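Local coordinates for ABC transporter, substrate binding protein (Mannopine) (Agrobacterium fabrum, PDB 5L9S) that probably binds the opine mannopine in the periplasm for import by an ABC transporter, and is seen here in its open, unliganded form, at residues Glu24-Thr27 and Lys28-Ile32; Ser38-Asp41 and Ala42-Arg45. All coordinates share one frame; numbering follows the deposited sequence.

Contact 1: Glu24-Thr27 and Lys28-Ile32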
ATOM      1  N   GLU A  24     -22.403   5.259  -1.996  1.00 59.49           N
ATOM      2  CA  GLU A  24     -23.780   5.185  -2.480  1.00 61.97           C
ATOM      3  C   GLU A  24     -24.476   3.914  -1.972  1.00 65.31           C
ATOM      4  O   GLU A  24     -25.544   4.084  -1.362  1.00 67.45           O
ATOM      5  CB  GLU A  24     -23.901   5.372  -4.001  1.00 63.87           C
ATOM      6  CG  GLU A  24     -23.814   6.841  -4.396  1.00 82.93           C
ATOM      7  CD  GLU A  24     -23.512   7.186  -5.848  1.00113.43           C
ATOM      8  OE1 GLU A  24     -23.280   6.261  -6.661  1.00103.57           O
ATOM      9  OE2 GLU A  24     -23.497   8.397  -6.167  1.00115.99           O
ATOM     10  N   PRO A  25     -23.868   2.679  -2.053  1.00 58.46           N
ATOM     11  CA  PRO A  25     -24.559   1.496  -1.490  1.00 59.59           C
ATOM     12  C   PRO A  25     -24.907   1.634  -0.001  1.00 65.39           C
ATOM     13  O   PRO A  25     -26.012   1.249   0.399  1.00 68.31           O
ATOM     14  CB  PRO A  25     -23.575   0.343  -1.767  1.00 58.49           C
ATOM     15  CG  PRO A  25     -22.770   0.811  -2.938  1.00 60.54           C
ATOM     16  CD  PRO A  25     -22.604   2.281  -2.716  1.00 56.31           C
ATOM     17  N   PHE A  26     -23.996   2.245   0.793  1.00 59.37           N
ATOM     18  CA  PHE A  26     -24.175   2.490   2.229  1.00 59.93           C
ATOM     19  C   PHE A  26     -25.402   3.350   2.495  1.00 66.79           C
ATOM     20  O   PHE A  26     -26.262   2.949   3.282  1.00 69.47           O
ATOM     21  CB  PHE A  26     -22.917   3.157   2.833  1.00 58.95           C
ATOM     22  CG  PHE A  26     -23.052   3.543   4.290  1.00 61.18           C
ATOM     23  CD1 PHE A  26     -22.976   2.580   5.291  1.00 63.86           C
ATOM     24  CD2 PHE A  26     -23.213   4.874   4.663  1.00 62.83           C
ATOM     25  CE1 PHE A  26     -23.089   2.932   6.630  1.00 65.85           C
ATOM     26  CE2 PHE A  26     -23.319   5.227   6.008  1.00 66.87           C
ATOM     27  CZ  PHE A  26     -23.253   4.254   6.982  1.00 65.57           C
ATOM     28  N   THR A  27     -25.457   4.540   1.841  1.00 62.66           N
ATOM     29  CA  THR A  27     -26.513   5.549   1.902  1.00 65.11           C
ATOM     30  C   THR A  27     -27.858   4.926   1.513  1.00 73.79           C
ATOM     31  O   THR A  27     -28.891   5.230   2.114  1.00 76.02           O
ATOM     32  CB  THR A  27     -26.119   6.756   1.009  1.00 73.11           C
ATOM     33  OG1 THR A  27     -24.914   7.355   1.507  1.00 74.18           O
ATOM     34  CG2 THR A  27     -27.206   7.823   0.930  1.00 75.40           C
ATOM     35  N   LYS A  28     -27.834   4.040   0.510  1.00 71.09           N
ATOM     36  CA  LYS A  28     -29.036   3.371   0.041  1.00 73.41           C
ATOM     37  C   LYS A  28     -29.533   2.395   1.112  1.00 79.28           C
ATOM     38  O   LYS A  28     -30.719   2.394   1.422  1.00 83.57           O
ATOM     39  CB  LYS A  28     -28.769   2.682  -1.306  1.00 74.96           C
ATOM     40  CG  LYS A  28     -30.010   2.528  -2.153  1.00104.70           C
ATOM     41  CD  LYS A  28     -29.642   2.282  -3.614  1.00119.22           C
ATOM     42  CE  LYS A  28     -30.847   2.296  -4.531  1.00132.52           C
ATOM     43  NZ  LYS A  28     -30.474   1.969  -5.932  1.00137.90           N
ATOM     44  N   ALA A  29     -28.618   1.643   1.741  1.00 73.77           N
ATOM     45  CA  ALA A  29     -28.952   0.673   2.787  1.00 75.97           C
ATOM     46  C   ALA A  29     -29.329   1.264   4.157  1.00 84.24           C
ATOM     47  O   ALA A  29     -30.075   0.628   4.914  1.00 86.87           O
ATOM     48  CB  ALA A  29     -27.809  -0.305   2.969  1.00 74.01           C
ATOM     49  N   THR A  30     -28.781   2.443   4.501  1.00 79.88           N
ATOM     50  CA  THR A  30     -28.945   3.034   5.828  1.00 81.06           C
ATOM     51  C   THR A  30     -29.697   4.368   5.890  1.00 88.73           C
ATOM     52  O   THR A  30     -30.305   4.671   6.925  1.00 92.81           O
ATOM     53  CB  THR A  30     -27.557   3.197   6.482  1.00 80.79           C
ATOM     54  OG1 THR A  30     -26.823   4.220   5.803  1.00 73.82           O
ATOM     55  CG2 THR A  30     -26.745   1.904   6.507  1.00 75.21           C
ATOM     56  N   GLY A  31     -29.593   5.177   4.838  1.00 83.51           N
ATOM     57  CA  GLY A  31     -30.203   6.504   4.793  1.00 85.23           C
ATOM     58  C   GLY A  31     -29.255   7.602   5.245  1.00 86.79           C
ATOM     59  O   GLY A  31     -29.592   8.789   5.179  1.00 88.56           O
ATOM     60  N   ILE A  32     -28.065   7.199   5.715  1.00 79.35           N
ATOM     61  CA  ILE A  32     -26.989   8.073   6.177  1.00 76.90           C
ATOM     62  C   ILE A  32     -26.232   8.593   4.948  1.00 77.26           C
ATOM     63  O   ILE A  32     -25.693   7.797   4.162  1.00 72.42           O
ATOM     64  CB  ILE A  32     -26.045   7.331   7.170  1.00 77.72           C
ATOM     65  CG1 ILE A  32     -26.826   6.736   8.360  1.00 81.17           C
ATOM     66  CG2 ILE A  32     -24.908   8.244   7.636  1.00 75.15           C
ATOM     67  CD1 ILE A  32     -26.206   5.456   8.950  1.00 86.44           C
TER
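F26 lays one face of its ring against T30, whose OG1 sits 3.6 Å above the ring plane, over its centre, while CG2 makes a CH-pi contact 4.2 Å from the centroid. The far end of the ring meets I32: F26 CE2 lies 3.6 Å from I32 CB, and F26 CZ touches I32 CD1. With chi1 at 70°, T30 OG1 falls between its own backbone N and carbonyl carbon and is turned back toward the preceding turn. There it donates to F26 O at 2.9 Å from above the carbonyl plane, whereas T30 N reaches the same oxygen at 2.8 Å nearly in line with the C=O. The hydroxyl also accepts from I32 N, 3.2 Å away, forming an ST turn. G31, with a phi of 93°, ends the helical run, its N bonded to T27 O. T27 OG1 lies 2.8 Å from I32 O, with F23 O as a second possible acceptor. Helix 12-30 thus passes into strand 33-38 of a beta-alpha-beta unit, with L253 and V34 also touching the F26 ring. Because the T30 hydroxyl both donates and accepts, it couples the last helical turn to the exit chain while lying over an aromatic face.

Contact 2: Ser38-Asp41 and Ala42-Arg45; sequences SGTD and AEKR
T40 and E43 exchange hydrogen bonds at the start of helix 41-53. T40 N donates to E43 OE2 at 3.1 Å, almost straight at 171° but from above the carboxylate plane, and E43 N returns a bond of 3.2 Å to T40 OG1. A chi1 of 72° swings that hydroxyl toward the helix, and the extended glutamate crosses the threonine at about a right angle; a weak bond from T40 OG1 to E43 OE2 adds to the pairing. Together these bonds make a capping box, with T40 as N-cap, where the chain leaving strand 33-38 becomes helical. K44 N then bonds to T40 O at 2.9 Å. The K44 chain, bent along its length, passes G39 O with CD at 3.3 Å and runs beside D41, pointing the same way, to bring NZ 3.3 Å from D41 OD1 in a salt bridge. One residue on, R45 N donates to D41 O at 3.1 Å, and the same carbonyl oxygen lies over one face of the R45 guanidinium, offset toward its rim. Farther out, L63 O receives a weak bond from K44 NZ, D64 forms a salt bridge with R45 NH1, and T9 pairs with the G39 backbone.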
ATOM      1  N   SER A  38     -11.969  16.443  -0.411  1.00 61.01           N
ATOM      2  CA  SER A  38     -10.729  16.120  -1.120  1.00 59.97           C
ATOM      3  C   SER A  38      -9.538  16.992  -0.679  1.00 66.38           C
ATOM      4  O   SER A  38      -9.726  18.162  -0.308  1.00 68.32           O
ATOM      5  CB  SER A  38     -10.929  16.150  -2.635  1.00 61.64           C
ATOM      6  OG  SER A  38     -10.547  17.378  -3.236  1.00 73.13           O
ATOM      7  N   GLY A  39      -8.343  16.387  -0.711  1.00 60.80           N
ATOM      8  CA  GLY A  39      -7.077  17.019  -0.363  1.00 60.45           C
ATOM      9  C   GLY A  39      -5.925  16.044  -0.417  1.00 60.76           C
ATOM     10  O   GLY A  39      -6.156  14.837  -0.453  1.00 56.89           O
ATOM     11  N   THR A  40      -4.672  16.548  -0.403  1.00 58.83           N
ATOM     12  CA  THR A  40      -3.489  15.678  -0.382  1.00 58.04           C
ATOM     13  C   THR A  40      -3.351  15.056   1.014  1.00 65.59           C
ATOM     14  O   THR A  40      -3.962  15.552   1.968  1.00 66.84           O
ATOM     15  CB  THR A  40      -2.208  16.424  -0.811  1.00 63.63           C
ATOM     16  OG1 THR A  40      -1.790  17.337   0.212  1.00 64.60           O
ATOM     17  CG2 THR A  40      -2.350  17.132  -2.160  1.00 60.93           C
ATOM     18  N   ASP A  41      -2.559  13.972   1.135  1.00 62.67           N
ATOM     19  CA  ASP A  41      -2.322  13.281   2.412  1.00 62.07           C
ATOM     20  C   ASP A  41      -1.749  14.231   3.442  1.00 63.51           C
ATOM     21  O   ASP A  41      -2.196  14.190   4.581  1.00 64.35           O
ATOM     22  CB  ASP A  41      -1.430  12.042   2.236  1.00 63.24           C
ATOM     23  CG  ASP A  41      -1.960  11.061   1.198  1.00 82.38           C
ATOM     24  OD1 ASP A  41      -2.793  10.199   1.563  1.00 82.04           O
ATOM     25  OD2 ASP A  41      -1.564  11.178   0.010  1.00 94.64           O
ATOM     26  N   ALA A  42      -0.810  15.124   3.042  1.00 58.50           N
ATOM     27  CA  ALA A  42      -0.207  16.139   3.941  1.00 59.25           C
ATOM     28  C   ALA A  42      -1.207  17.215   4.357  1.00 65.78           C
ATOM     29  O   ALA A  42      -1.187  17.641   5.518  1.00 68.58           O
ATOM     30  CB  ALA A  42       1.010  16.784   3.298  1.00 60.33           C
ATOM     31  N   GLU A  43      -2.074  17.659   3.412  1.00 60.96           N
ATOM     32  CA  GLU A  43      -3.130  18.648   3.657  1.00 62.03           C
ATOM     33  C   GLU A  43      -4.128  18.100   4.672  1.00 67.60           C
ATOM     34  O   GLU A  43      -4.534  18.835   5.580  1.00 71.70           O
ATOM     35  CB  GLU A  43      -3.905  18.937   2.372  1.00 62.43           C
ATOM     36  CG  GLU A  43      -3.402  20.081   1.527  1.00 69.39           C
ATOM     37  CD  GLU A  43      -4.329  20.277   0.347  1.00 96.31           C
ATOM     38  OE1 GLU A  43      -5.333  21.013   0.496  1.00113.27           O
ATOM     39  OE2 GLU A  43      -4.120  19.599  -0.686  1.00 83.07           O
ATOM     40  N   LYS A  44      -4.549  16.821   4.485  1.00 60.22           N
ATOM     41  CA  LYS A  44      -5.496  16.097   5.335  1.00 59.52           C
ATOM     42  C   LYS A  44      -4.968  15.960   6.757  1.00 64.87           C
ATOM     43  O   LYS A  44      -5.670  16.332   7.696  1.00 68.05           O
ATOM     44  CB  LYS A  44      -5.801  14.724   4.741  1.00 59.30           C
ATOM     45  CG  LYS A  44      -7.050  14.698   3.873  1.00 65.48           C
ATOM     46  CD  LYS A  44      -6.883  13.832   2.646  1.00 65.70           C
ATOM     47  CE  LYS A  44      -6.697  12.373   2.924  1.00 58.87           C
ATOM     48  NZ  LYS A  44      -5.602  11.815   2.088  1.00 68.56           N
ATOM     49  N   ARG A  45      -3.711  15.485   6.907  1.00 59.42           N
ATOM     50  CA  ARG A  45      -3.018  15.326   8.192  1.00 59.84           C
ATOM     51  C   ARG A  45      -3.011  16.638   8.941  1.00 66.11           C
ATOM     52  O   ARG A  45      -3.394  16.666  10.115  1.00 69.27           O
ATOM     53  CB  ARG A  45      -1.574  14.839   7.989  1.00 58.03           C
ATOM     54  CG  ARG A  45      -1.481  13.385   7.609  1.00 62.36           C
ATOM     55  CD  ARG A  45      -0.064  12.866   7.680  1.00 65.11           C
ATOM     56  NE  ARG A  45       0.722  13.169   6.481  1.00 71.18           N
ATOM     57  CZ  ARG A  45       0.908  12.323   5.470  1.00 89.72           C
ATOM     58  NH1 ARG A  45       0.377  11.111   5.505  1.00 86.11           N
ATOM     59  NH2 ARG A  45       1.653  12.676   4.431  1.00 78.45           N
TER

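In the fold
Strand 33-38 separates the two sites: contact 1 closes helix 12-30 just before it, and contact 2 opens helix 41-53 just after it. They do not touch, their nearest atoms lying about 15 Å apart. Contact 1 is the more peripheral, its centre about 27 Å from the chain centre against about 17 Å for contact 2, yet it buries a phenylalanine and an isoleucine against helix 247-258. Contact 2 is a surface contact, though its lysine is buried. The chemistry follows the helix end concerned: at the C-terminal end hydroxyls meet carbonyl oxygens and an aromatic ring packs against side chains, whereas at the N-terminal end a carboxylate and a hydroxyl receive backbone N-H groups, with ion pairs alongside.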